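Local coordinates for acyl-coenzyme A oxidase 1 (Yarrowia lipolytica, PDB 5Y9D), which catalyses the FAD-dependent oxidation of saturated acyl-CoAs by molecular oxygen to trans-2-enoyl-CoAs and hydrogen peroxide, in peroxisomal fatty acid beta-oxidation, at residues 511-516 against 626-631; 523-528 against 614-619; 213-218 against 243-248; 133-138 against 154-159. One frame throughout, in Å; residues are numbered along the deposited sequence.

Contact 1: 511-516 against 626-631; sequences TPREQL and NSLVDE
R513 sends its CG to the side opposite its backbone N (chi1 159°) and then bends at chi3, which delivers its guanidinium to E631, whose chain runs extended beyond CG from the opposite direction. The two flat groups meet end-on, their planes only 15° apart. NH1 of R513 donates to OE2 of E631 at 2.7 Å, and NH2 of R513 to OE1 of E631 at 3.2 Å. Both oxygens use their syn lone pairs, and both bonds are nearly straight, so this is a salt bridge of the two-pronged, near-coplanar kind that fixes the rotation of both groups. L628 supplies the apolar part: its CD2 lies over one face of the guanidinium, 3.1 Å above the plane and displaced toward the rim, while its CD1 rests 3.8 Å from CB of L516. With an alanine at R513, the E631 carboxylate would probably lose its cationic mate, and CD2 of L628 the flat group it lies over. Because R513 and L516 lie in the same short helix, the ionic pair and the leucine pair both join that helix, entered from P512 at its N-cap, to one side of helix 619-637. On helix 619-637, D630, next to E631, forms a salt bridge with R359. L628 also packs on L601 of helix 589-606, and L516 touches F521 of helix 519-544, placing the contact among three longer helices.

Contact 2: 523-528 against 614-619; sequences VEAFRT and ENILTP
I616 carries this contact, with A525 and T528 of helix 519-544 as its two partners. Its branches divide the work. CG2 of I616, opposite its backbone N, approaches CB of A525 at 4.2 Å, whereas CG1, opposite the carbonyl carbon at chi1 -71°, runs with CD1 alongside the methyl of T528, the two side chains passing in opposite directions. Here CG2 of T528 stands 4.1 Å from CG1 of I616. A525 and T528 are three residues apart and therefore present neighbouring small groups on one helix face; the separation of 6.9 Å between CA of A525 and CA of I616 shows how near the loop comes to the helix. The loop starts from a Schellman motif that ends helix 608-613: N615, with positive phi, is its C-prime residue, and the backbone N of I616 bonds back to O of F611. T618 is the N-cap of the helix that follows, so I616 sits in the short link between two helices. T528 works on two sides. While its methyl faces I616, OG1 of T528 donates to O of E524 at 2.6 Å, from the face of that carbonyl's plane opposite to the one used by N of T528. This second bond ties the hydroxyl to the preceding helical turn. I616 also packs on F611, and F611 in turn meets the ring of F526 edge-to-face, on another side of helix 519-544.

Contact 3: 213-218 against 243-248; sequences TSTHCV and HDHSLK
T213 meets H245 through its backbone: its carbonyl O accepts from NE2 of the imidazole at 3.3 Å. The bond is bent, with an N-H...O angle of 140°, and its two ends are unlike. The oxygen lies close to the ring plane of H245, 9° out of it, whereas NE2 sits well above the carbonyl plane of T213, 55° out and not on a lone pair. CE1 of H245 is also near, 3.9 Å from CA of T213, so the imidazole edge follows the backbone rather than touching the threonine side chain. S214, next in sequence, uses its backbone O to accept from R240. T215 then sends CG2 obliquely to the imidazole, 4.4 Å from NE2 of H245, a loose van der Waals approach. Its OG1 turns elsewhere, sharing a hydrogen bond of 2.9 Å with ND1 of H216. At H216 the strand 216-225 begins; it pairs antiparallel with strand 228-238 in the mixed sheet of the acyl-CoA dehydrogenase middle-domain family, and the loop holding H245 follows that second strand. Within this loop D244 forms an Asx turn, its OD1 accepting from N of S246 at 2.9 Å. A leucine in place of H245 would probably leave O of T213 without this donor and loosen the tie between the loop and the entrance to the strand. The second subunit closes in here: the ring of Y687 of that subunit meets the H245 ring, and L691 of the second subunit packs on both T213 and H245.

Contact 4: 133-138 against 154-159; sequences NLFIGS and KGAVAV
I136 and A156 meet through apolar side chains, and van der Waals packing makes up the contact. CD1 of I136 is the main probe: it lies 4.0 Å from CB of A156 and 4.2 Å from CG2 of V157. CG1 of I136 stands opposite the carbonyl carbon (chi1 -77°), and a further bend at chi2 (-64°) sets the terminal methyl against these two residues. The same CD1 touches main chain as well, at 3.9 Å from C of A156, so the isoleucine abuts the peptide joining A156 to V157. The aromatic contribution comes from F135, whose ring presents its edge: CE2 of F135 is 4.3 Å from CB of A156, which lies near the ring plane. Hydrogen bonds act within the segments. In helix 122-142, OG of S138 donates to O of L134 at 2.7 Å, beside the ordinary helical bond from N of S138 to that oxygen. On the other side, the backbone N of A156 bonds to O of W151 and that of G155 to O of V152. With G155 as the C-prime residue at positive phi, this is the Schellman motif that terminates helix 145-153 and turns the chain back onto helix 122-142.

Overall arrangement
Along the chain, contact 4 closes first, contact 3 follows, and contact 2 is nested within the loop closed by contact 1. They form two pairs on opposite sides of the chain's centre. Contacts 1 and 2, centres 14 Å apart, belong to the helical C-terminal region and touch through L516 and L617. Contacts 3 and 4, centres also 14 Å apart, lie in the middle domain and the N-terminal helical part respectively and meet where F135 packs on V218. Between the pairs the centres are 49 to 61 Å apart. The F135 side chain is about 9 Å from FAD, whereas contacts 1 and 2 lie away from cofactor and active site; contacts 1, 3 and 4 touch the second subunit.

Contact 1: 511-516 against 626-631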
loop_
_atom_site.group_PDB
_atom_site.type_symbol
_atom_site.label_atom_id
_atom_site.label_comp_id
_atom_site.label_asym_id
_atom_site.label_seq_id
_atom_site.Cartn_x
_atom_site.Cartn_y
_atom_site.Cartn_z
ATOM N N THR A 511 34.806 -11.630 1.897
ATOM C CA THR A 511 34.754 -11.643 0.440
ATOM C C THR A 511 35.298 -10.285 -0.051
ATOM O O THR A 511 34.892 -9.241 0.453
ATOM C CB THR A 511 33.301 -11.871 -0.054
ATOM O OG1 THR A 511 32.733 -12.998 0.632
ATOM C CG2 THR A 511 33.251 -12.113 -1.580
ATOM N N PRO A 512 36.222 -10.290 -1.028
ATOM C CA PRO A 512 36.782 -9.008 -1.451
ATOM C C PRO A 512 35.805 -8.202 -2.287
ATOM O O PRO A 512 34.774 -8.715 -2.727
ATOM C CB PRO A 512 37.971 -9.421 -2.318
ATOM C CG PRO A 512 37.547 -10.723 -2.920
ATOM C CD PRO A 512 36.700 -11.405 -1.871
ATOM N N ARG A 513 36.155 -6.941 -2.501
ATOM C CA ARG A 513 35.393 -6.028 -3.346
ATOM C C ARG A 513 35.231 -6.513 -4.802
ATOM O O ARG A 513 34.151 -6.376 -5.377
ATOM C CB ARG A 513 36.061 -4.644 -3.318
ATOM C CG ARG A 513 35.715 -3.727 -4.485
ATOM C CD ARG A 513 36.572 -2.475 -4.480
ATOM N NE ARG A 513 36.097 -1.536 -3.471
ATOM C CZ ARG A 513 35.144 -0.626 -3.665
ATOM N NH1 ARG A 513 34.795 0.164 -2.652
ATOM N NH2 ARG A 513 34.539 -0.486 -4.856
ATOM N N GLU A 514 36.297 -7.058 -5.389
ATOM C CA GLU A 514 36.313 -7.456 -6.810
ATOM C C GLU A 514 35.279 -8.533 -7.097
ATOM O O GLU A 514 34.598 -8.500 -8.124
ATOM C CB GLU A 514 37.688 -8.000 -7.236
ATOM C CG GLU A 514 38.821 -6.977 -7.291
ATOM C CD GLU A 514 39.461 -6.696 -5.933
ATOM O OE1 GLU A 514 39.690 -5.499 -5.622
ATOM O OE2 GLU A 514 39.722 -7.666 -5.179
ATOM N N GLN A 515 35.180 -9.504 -6.201
ATOM C CA GLN A 515 34.170 -10.556 -6.333
ATOM C C GLN A 515 32.762 -9.992 -6.122
ATOM O O GLN A 515 31.837 -10.285 -6.869
ATOM C CB GLN A 515 34.449 -11.683 -5.334
ATOM C CG GLN A 515 35.703 -12.465 -5.663
ATOM C CD GLN A 515 36.051 -13.461 -4.586
ATOM O OE1 GLN A 515 35.178 -14.183 -4.083
ATOM N NE2 GLN A 515 37.327 -13.500 -4.208
ATOM N N LEU A 516 32.623 -9.159 -5.106
ATOM C CA LEU A 516 31.349 -8.536 -4.816
ATOM C C LEU A 516 30.808 -7.600 -5.924
ATOM O O LEU A 516 29.614 -7.305 -5.931
ATOM C CB LEU A 516 31.425 -7.808 -3.470
ATOM C CG LEU A 516 31.346 -8.678 -2.205
ATOM C CD1 LEU A 516 31.469 -7.794 -0.970
ATOM C CD2 LEU A 516 30.064 -9.508 -2.153
ATOM N N ASN A 626 27.035 -2.533 1.983
ATOM C CA ASN A 626 26.433 -1.231 2.200
ATOM C C ASN A 626 27.143 -0.085 1.478
ATOM O O ASN A 626 26.482 0.742 0.870
ATOM C CB ASN A 626 26.358 -0.916 3.693
ATOM C CG ASN A 626 25.480 -1.893 4.455
ATOM O OD1 ASN A 626 25.894 -2.417 5.494
ATOM N ND2 ASN A 626 24.268 -2.158 3.939
ATOM N N SER A 627 28.474 -0.049 1.550
ATOM C CA SER A 627 29.281 0.963 0.868
ATOM C C SER A 627 29.156 0.881 -0.648
ATOM O O SER A 627 29.050 1.918 -1.325
ATOM C CB SER A 627 30.774 0.808 1.222
ATOM O OG SER A 627 31.086 1.438 2.443
ATOM N N LEU A 628 29.238 -0.344 -1.176
ATOM C CA LEU A 628 29.089 -0.567 -2.612
ATOM C C LEU A 628 27.716 -0.084 -3.153
ATOM O O LEU A 628 27.646 0.535 -4.197
ATOM C CB LEU A 628 29.323 -2.052 -2.957
ATOM C CG LEU A 628 30.745 -2.609 -2.776
ATOM C CD1 LEU A 628 30.845 -4.010 -3.365
ATOM C CD2 LEU A 628 31.813 -1.718 -3.402
ATOM N N VAL A 629 26.644 -0.374 -2.427
ATOM C CA VAL A 629 25.319 0.130 -2.771
ATOM C C VAL A 629 25.348 1.659 -2.878
ATOM O O VAL A 629 24.925 2.220 -3.896
ATOM C CB VAL A 629 24.265 -0.354 -1.743
ATOM C CG1 VAL A 629 23.014 0.517 -1.752
ATOM C CG2 VAL A 629 23.930 -1.817 -1.998
ATOM N N ASP A 630 25.868 2.306 -1.838
ATOM C CA ASP A 630 26.129 3.750 -1.841
ATOM C C ASP A 630 26.896 4.247 -3.081
ATOM O O ASP A 630 26.533 5.289 -3.654
ATOM C CB ASP A 630 26.908 4.138 -0.588
ATOM C CG ASP A 630 26.108 3.937 0.705
ATOM O OD1 ASP A 630 25.228 3.051 0.762
ATOM O OD2 ASP A 630 26.369 4.674 1.676
ATOM N N GLU A 631 27.943 3.524 -3.491
ATOM C CA GLU A 631 28.715 3.899 -4.689
ATOM C C GLU A 631 27.896 3.769 -5.953
ATOM O O GLU A 631 27.901 4.645 -6.810
ATOM C CB GLU A 631 29.954 3.014 -4.894
ATOM C CG GLU A 631 31.201 3.393 -4.123
ATOM C CD GLU A 631 32.351 2.388 -4.329
ATOM O OE1 GLU A 631 32.681 2.050 -5.499
ATOM O OE2 GLU A 631 32.936 1.946 -3.311
#

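Contact 2: 523-528 against 614-619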
loop_
_atom_site.group_PDB
_atom_site.type_symbol
_atom_site.label_atom_id
_atom_site.label_comp_id
_atom_site.label_asym_id
_atom_site.label_seq_id
_atom_site.Cartn_x
_atom_site.Cartn_y
_atom_site.Cartn_z
ATOM N N VAL A 523 25.586 -13.844 -9.228
ATOM C CA VAL A 523 24.706 -14.889 -9.758
ATOM C C VAL A 523 24.871 -16.168 -8.939
ATOM O O VAL A 523 23.921 -16.661 -8.330
ATOM C CB VAL A 523 24.980 -15.165 -11.249
ATOM C CG1 VAL A 523 24.267 -16.423 -11.717
ATOM C CG2 VAL A 523 24.533 -13.983 -12.099
ATOM N N GLU A 524 26.105 -16.649 -8.900
ATOM C CA GLU A 524 26.478 -17.858 -8.195
ATOM C C GLU A 524 26.102 -17.751 -6.730
ATOM O O GLU A 524 25.674 -18.733 -6.126
ATOM C CB GLU A 524 27.985 -18.119 -8.366
ATOM C CG GLU A 524 28.496 -19.405 -7.715
ATOM C CD GLU A 524 27.755 -20.640 -8.200
ATOM O OE1 GLU A 524 27.326 -20.612 -9.372
ATOM O OE2 GLU A 524 27.589 -21.623 -7.429
ATOM N N ALA A 525 26.226 -16.557 -6.148
ATOM C CA ALA A 525 25.847 -16.392 -4.748
ATOM C C ALA A 525 24.363 -16.608 -4.602
ATOM O O ALA A 525 23.893 -17.245 -3.637
ATOM C CB ALA A 525 26.230 -15.028 -4.228
ATOM N N PHE A 526 23.623 -16.093 -5.577
ATOM C CA PHE A 526 22.173 -16.179 -5.497
ATOM C C PHE A 526 21.697 -17.574 -5.761
ATOM O O PHE A 526 20.866 -18.072 -5.006
ATOM C CB PHE A 526 21.472 -15.147 -6.393
ATOM C CG PHE A 526 21.007 -13.971 -5.624
ATOM C CD1 PHE A 526 21.826 -12.881 -5.453
ATOM C CD2 PHE A 526 19.798 -14.003 -4.975
ATOM C CE1 PHE A 526 21.425 -11.813 -4.691
ATOM C CE2 PHE A 526 19.390 -12.944 -4.210
ATOM C CZ PHE A 526 20.208 -11.846 -4.067
ATOM N N ARG A 527 22.232 -18.200 -6.807
ATOM C CA ARG A 527 21.950 -19.608 -7.107
ATOM C C ARG A 527 22.241 -20.563 -5.935
ATOM O O ARG A 527 21.447 -21.455 -5.623
ATOM C CB ARG A 527 22.736 -20.032 -8.327
ATOM C CG ARG A 527 22.201 -19.399 -9.588
ATOM C CD ARG A 527 23.040 -19.707 -10.795
ATOM N NE ARG A 527 22.277 -19.366 -11.987
ATOM C CZ ARG A 527 22.750 -19.353 -13.225
ATOM N NH1 ARG A 527 24.011 -19.673 -13.513
ATOM N NH2 ARG A 527 21.926 -19.028 -14.192
ATOM N N THR A 528 23.371 -20.344 -5.279
ATOM C CA THR A 528 23.729 -21.046 -4.053
ATOM C C THR A 528 22.721 -20.866 -2.929
ATOM O O THR A 528 22.384 -21.831 -2.244
ATOM C CB THR A 528 25.110 -20.557 -3.564
ATOM O OG1 THR A 528 26.068 -20.833 -4.585
ATOM C CG2 THR A 528 25.516 -21.240 -2.300
ATOM N N GLU A 614 23.628 -19.107 5.525
ATOM C CA GLU A 614 24.159 -20.113 4.620
ATOM C C GLU A 614 25.674 -20.103 4.450
ATOM O O GLU A 614 26.191 -20.825 3.585
ATOM C CB GLU A 614 23.487 -19.936 3.241
ATOM C CG GLU A 614 22.002 -20.264 3.237
ATOM C CD GLU A 614 21.757 -21.691 3.670
ATOM O OE1 GLU A 614 22.325 -22.601 3.027
ATOM O OE2 GLU A 614 21.038 -21.892 4.670
ATOM N N ASN A 615 26.378 -19.292 5.243
ATOM C CA ASN A 615 27.837 -19.169 5.119
ATOM C C ASN A 615 28.270 -18.860 3.668
ATOM O O ASN A 615 29.078 -19.581 3.072
ATOM C CB ASN A 615 28.525 -20.453 5.630
ATOM C CG ASN A 615 30.027 -20.302 5.764
ATOM O OD1 ASN A 615 30.814 -20.971 5.077
ATOM N ND2 ASN A 615 30.435 -19.403 6.645
ATOM N N ILE A 616 27.696 -17.799 3.102
ATOM C CA ILE A 616 28.052 -17.316 1.759
ATOM C C ILE A 616 28.888 -16.037 1.884
ATOM O O ILE A 616 29.867 -15.834 1.159
ATOM C CB ILE A 616 26.775 -17.046 0.925
ATOM C CG1 ILE A 616 26.101 -18.385 0.538
ATOM C CG2 ILE A 616 27.082 -16.203 -0.312
ATOM C CD1 ILE A 616 24.590 -18.327 0.402
ATOM N N LEU A 617 28.460 -15.183 2.807
ATOM C CA LEU A 617 29.131 -13.950 3.152
ATOM C C LEU A 617 29.499 -14.012 4.622
ATOM O O LEU A 617 28.892 -14.749 5.382
ATOM C CB LEU A 617 28.174 -12.783 2.964
ATOM C CG LEU A 617 27.635 -12.585 1.547
ATOM C CD1 LEU A 617 26.566 -11.498 1.557
ATOM C CD2 LEU A 617 28.762 -12.260 0.569
ATOM N N THR A 618 30.475 -13.211 5.021
ATOM C CA THR A 618 30.781 -13.021 6.438
ATOM C C THR A 618 30.136 -11.731 6.913
ATOM O O THR A 618 29.838 -10.861 6.100
ATOM C CB THR A 618 32.300 -12.905 6.669
ATOM O OG1 THR A 618 32.769 -11.640 6.193
ATOM C CG2 THR A 618 33.026 -13.986 5.931
ATOM N N PRO A 619 29.929 -11.590 8.236
ATOM C CA PRO A 619 29.549 -10.291 8.810
ATOM C C PRO A 619 30.328 -9.097 8.250
ATOM O O PRO A 619 29.721 -8.121 7.825
ATOM C CB PRO A 619 29.833 -10.490 10.295
ATOM C CG PRO A 619 29.493 -11.934 10.522
ATOM C CD PRO A 619 29.857 -12.667 9.246
#

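Contact 3: 213-218 against 243-248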
loop_
_atom_site.group_PDB
_atom_site.type_symbol
_atom_site.label_atom_id
_atom_site.label_comp_id
_atom_site.label_asym_id
_atom_site.label_seq_id
_atom_site.Cartn_x
_atom_site.Cartn_y
_atom_site.Cartn_z
ATOM N N THR A 213 -22.805 -5.499 -18.456
ATOM C CA THR A 213 -22.433 -5.476 -19.881
ATOM C C THR A 213 -22.454 -6.824 -20.642
ATOM O O THR A 213 -22.857 -6.892 -21.807
ATOM C CB THR A 213 -21.117 -4.674 -20.094
ATOM O OG1 THR A 213 -20.416 -5.112 -21.262
ATOM C CG2 THR A 213 -20.223 -4.795 -18.982
ATOM N N SER A 214 -22.066 -7.892 -19.984
ATOM C CA SER A 214 -21.905 -9.159 -20.654
ATOM C C SER A 214 -23.198 -9.824 -20.994
ATOM O O SER A 214 -24.151 -9.810 -20.172
ATOM C CB SER A 214 -21.090 -10.091 -19.807
ATOM O OG SER A 214 -19.768 -9.617 -19.781
ATOM N N THR A 215 -23.220 -10.405 -22.204
ATOM C CA THR A 215 -24.355 -11.217 -22.666
ATOM C C THR A 215 -24.153 -12.710 -22.439
ATOM O O THR A 215 -25.096 -13.443 -22.251
ATOM C CB THR A 215 -24.538 -11.055 -24.147
ATOM O OG1 THR A 215 -23.319 -11.457 -24.780
ATOM C CG2 THR A 215 -24.861 -9.602 -24.448
ATOM N N HIS A 216 -22.902 -13.142 -22.503
ATOM C CA HIS A 216 -22.560 -14.537 -22.373
ATOM C C HIS A 216 -21.525 -14.613 -21.316
ATOM O O HIS A 216 -20.844 -13.614 -21.057
ATOM C CB HIS A 216 -22.009 -15.057 -23.682
ATOM C CG HIS A 216 -23.067 -15.304 -24.696
ATOM N ND1 HIS A 216 -23.717 -14.283 -25.362
ATOM C CD2 HIS A 216 -23.618 -16.455 -25.142
ATOM C CE1 HIS A 216 -24.618 -14.801 -26.181
ATOM N NE2 HIS A 216 -24.583 -16.113 -26.059
ATOM N N CYS A 217 -21.422 -15.778 -20.688
ATOM C CA CYS A 217 -20.315 -16.054 -19.765
ATOM C C CYS A 217 -19.689 -17.415 -20.071
ATOM O O CYS A 217 -20.311 -18.266 -20.726
ATOM C CB CYS A 217 -20.811 -16.005 -18.317
ATOM S SG CYS A 217 -21.255 -17.572 -17.533
ATOM N N VAL A 218 -18.449 -17.589 -19.634
ATOM C CA VAL A 218 -17.876 -18.912 -19.488
ATOM C C VAL A 218 -17.923 -19.198 -18.030
ATOM O O VAL A 218 -17.419 -18.432 -17.240
ATOM C CB VAL A 218 -16.416 -18.979 -19.923
ATOM C CG1 VAL A 218 -15.817 -20.327 -19.559
ATOM C CG2 VAL A 218 -16.317 -18.781 -21.405
ATOM N N HIS A 243 -31.287 -8.495 -27.230
ATOM C CA HIS A 243 -31.981 -7.418 -27.900
ATOM C C HIS A 243 -32.565 -6.394 -26.958
ATOM O O HIS A 243 -32.829 -5.268 -27.374
ATOM C CB HIS A 243 -33.030 -7.978 -28.879
ATOM C CG HIS A 243 -32.432 -8.600 -30.105
ATOM N ND1 HIS A 243 -32.104 -7.869 -31.225
ATOM C CD2 HIS A 243 -32.082 -9.879 -30.382
ATOM C CE1 HIS A 243 -31.603 -8.672 -32.150
ATOM N NE2 HIS A 243 -31.577 -9.897 -31.661
ATOM N N ASP A 244 -32.755 -6.759 -25.693
ATOM C CA ASP A 244 -33.140 -5.799 -24.643
ATOM C C ASP A 244 -32.233 -5.839 -23.404
ATOM O O ASP A 244 -32.451 -5.128 -22.435
ATOM C CB ASP A 244 -34.588 -6.027 -24.222
ATOM C CG ASP A 244 -34.882 -7.485 -23.826
ATOM O OD1 ASP A 244 -34.064 -8.128 -23.129
ATOM O OD2 ASP A 244 -35.959 -7.990 -24.217
ATOM N N HIS A 245 -31.231 -6.709 -23.424
ATOM C CA HIS A 245 -30.315 -6.884 -22.295
ATOM C C HIS A 245 -30.888 -7.475 -20.987
ATOM O O HIS A 245 -30.210 -7.487 -19.961
ATOM C CB HIS A 245 -29.630 -5.559 -22.009
ATOM C CG HIS A 245 -28.159 -5.681 -21.887
ATOM N ND1 HIS A 245 -27.466 -5.227 -20.796
ATOM C CD2 HIS A 245 -27.245 -6.212 -22.728
ATOM C CE1 HIS A 245 -26.181 -5.469 -20.973
ATOM N NE2 HIS A 245 -26.023 -6.070 -22.137
ATOM N N SER A 246 -32.111 -7.975 -21.030
ATOM C CA SER A 246 -32.738 -8.573 -19.862
ATOM C C SER A 246 -32.135 -9.956 -19.567
ATOM O O SER A 246 -31.680 -10.623 -20.473
ATOM C CB SER A 246 -34.245 -8.704 -20.078
ATOM O OG SER A 246 -34.558 -9.771 -20.943
ATOM N N LEU A 247 -32.149 -10.343 -18.293
ATOM C CA LEU A 247 -31.628 -11.623 -17.801
ATOM C C LEU A 247 -32.459 -12.784 -18.325
ATOM O O LEU A 247 -33.681 -12.734 -18.298
ATOM C CB LEU A 247 -31.623 -11.660 -16.259
ATOM C CG LEU A 247 -30.754 -10.596 -15.598
ATOM C CD1 LEU A 247 -30.969 -10.522 -14.094
ATOM C CD2 LEU A 247 -29.295 -10.852 -15.910
ATOM N N LYS A 248 -31.788 -13.818 -18.808
ATOM C CA LYS A 248 -32.457 -15.057 -19.127
ATOM C C LYS A 248 -33.063 -15.686 -17.883
ATOM O O LYS A 248 -32.684 -15.382 -16.732
ATOM C CB LYS A 248 -31.498 -16.029 -19.778
ATOM C CG LYS A 248 -30.934 -15.469 -21.074
ATOM C CD LYS A 248 -30.993 -16.470 -22.221
ATOM C CE LYS A 248 -30.506 -15.790 -23.492
ATOM N NZ LYS A 248 -31.481 -15.823 -24.628
#

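Contact 4: 133-138 against 154-159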
loop_
_atom_site.group_PDB
_atom_site.type_symbol
_atom_site.label_atom_id
_atom_site.label_comp_id
_atom_site.label_asym_id
_atom_site.label_seq_id
_atom_site.Cartn_x
_atom_site.Cartn_y
_atom_site.Cartn_z
ATOM N N ASN A 133 -9.430 -11.273 -23.431
ATOM C CA ASN A 133 -8.394 -12.158 -22.810
ATOM C C ASN A 133 -9.036 -13.394 -22.156
ATOM O O ASN A 133 -8.832 -14.502 -22.609
ATOM C CB ASN A 133 -7.496 -11.364 -21.796
ATOM C CG ASN A 133 -6.571 -12.257 -20.935
ATOM O OD1 ASN A 133 -5.804 -13.069 -21.456
ATOM N ND2 ASN A 133 -6.602 -12.056 -19.604
ATOM N N LEU A 134 -9.842 -13.205 -21.117
ATOM C CA LEU A 134 -10.354 -14.332 -20.342
ATOM C C LEU A 134 -11.419 -15.149 -21.045
ATOM O O LEU A 134 -11.314 -16.355 -21.109
ATOM C CB LEU A 134 -10.881 -13.845 -19.009
ATOM C CG LEU A 134 -9.776 -13.279 -18.111
ATOM C CD1 LEU A 134 -10.348 -12.764 -16.802
ATOM C CD2 LEU A 134 -8.734 -14.345 -17.847
ATOM N N PHE A 135 -12.424 -14.490 -21.602
ATOM C CA PHE A 135 -13.532 -15.206 -22.174
ATOM C C PHE A 135 -13.135 -15.867 -23.487
ATOM O O PHE A 135 -13.392 -17.057 -23.696
ATOM C CB PHE A 135 -14.761 -14.306 -22.369
ATOM C CG PHE A 135 -15.798 -14.933 -23.205
ATOM C CD1 PHE A 135 -16.711 -15.785 -22.646
ATOM C CD2 PHE A 135 -15.782 -14.775 -24.573
ATOM C CE1 PHE A 135 -17.654 -16.419 -23.422
ATOM C CE2 PHE A 135 -16.718 -15.421 -25.370
ATOM C CZ PHE A 135 -17.663 -16.238 -24.784
ATOM N N ILE A 136 -12.512 -15.089 -24.360
ATOM C CA ILE A 136 -12.115 -15.575 -25.682
ATOM C C ILE A 136 -11.035 -16.616 -25.569
ATOM O O ILE A 136 -11.077 -17.631 -26.284
ATOM C CB ILE A 136 -11.660 -14.412 -26.575
ATOM C CG1 ILE A 136 -12.896 -13.664 -27.067
ATOM C CG2 ILE A 136 -10.782 -14.874 -27.749
ATOM C CD1 ILE A 136 -13.795 -14.479 -27.953
ATOM N N GLY A 137 -10.090 -16.380 -24.660
ATOM C CA GLY A 137 -8.954 -17.291 -24.472
ATOM C C GLY A 137 -9.422 -18.657 -24.016
ATOM O O GLY A 137 -8.843 -19.677 -24.400
ATOM N N SER A 138 -10.485 -18.662 -23.205
ATOM C CA SER A 138 -11.059 -19.896 -22.719
ATOM C C SER A 138 -11.769 -20.645 -23.833
ATOM O O SER A 138 -11.692 -21.845 -23.865
ATOM C CB SER A 138 -12.006 -19.673 -21.528
ATOM O OG SER A 138 -11.378 -18.933 -20.483
ATOM N N LYS A 154 -21.041 -16.279 -34.064
ATOM C CA LYS A 154 -22.108 -15.575 -33.343
ATOM C C LYS A 154 -21.707 -14.215 -32.779
ATOM O O LYS A 154 -22.470 -13.637 -32.033
ATOM C CB LYS A 154 -22.759 -16.466 -32.267
ATOM C CG LYS A 154 -23.683 -17.524 -32.877
ATOM C CD LYS A 154 -25.059 -17.583 -32.227
ATOM C CE LYS A 154 -25.016 -18.150 -30.814
ATOM N NZ LYS A 154 -26.265 -18.903 -30.472
ATOM N N GLY A 155 -20.532 -13.700 -33.143
ATOM C CA GLY A 155 -20.115 -12.335 -32.807
ATOM C C GLY A 155 -19.046 -12.234 -31.734
ATOM O O GLY A 155 -18.610 -11.138 -31.403
ATOM N N ALA A 156 -18.602 -13.368 -31.197
ATOM C CA ALA A 156 -17.758 -13.388 -30.017
ATOM C C ALA A 156 -16.468 -12.622 -30.155
ATOM O O ALA A 156 -16.211 -11.714 -29.357
ATOM C CB ALA A 156 -17.464 -14.821 -29.613
ATOM N N VAL A 157 -15.649 -12.977 -31.147
ATOM C CA VAL A 157 -14.405 -12.226 -31.432
ATOM C C VAL A 157 -14.690 -10.758 -31.835
ATOM O O VAL A 157 -14.163 -9.832 -31.208
ATOM C CB VAL A 157 -13.522 -12.908 -32.506
ATOM C CG1 VAL A 157 -12.259 -12.111 -32.763
ATOM C CG2 VAL A 157 -13.114 -14.305 -32.067
ATOM N N ALA A 158 -15.571 -10.531 -32.809
ATOM C CA ALA A 158 -15.901 -9.145 -33.229
ATOM C C ALA A 158 -16.602 -8.210 -32.174
ATOM O O ALA A 158 -16.675 -6.998 -32.364
ATOM C CB ALA A 158 -16.728 -9.194 -34.511
ATOM N N VAL A 159 -17.116 -8.789 -31.092
ATOM C CA VAL A 159 -17.932 -8.091 -30.096
ATOM C C VAL A 159 -19.155 -7.418 -30.738
ATOM O O VAL A 159 -19.437 -6.248 -30.541
ATOM C CB VAL A 159 -17.074 -7.142 -29.249
ATOM C CG1 VAL A 159 -17.746 -6.884 -27.941
ATOM C CG2 VAL A 159 -15.749 -7.785 -28.899
#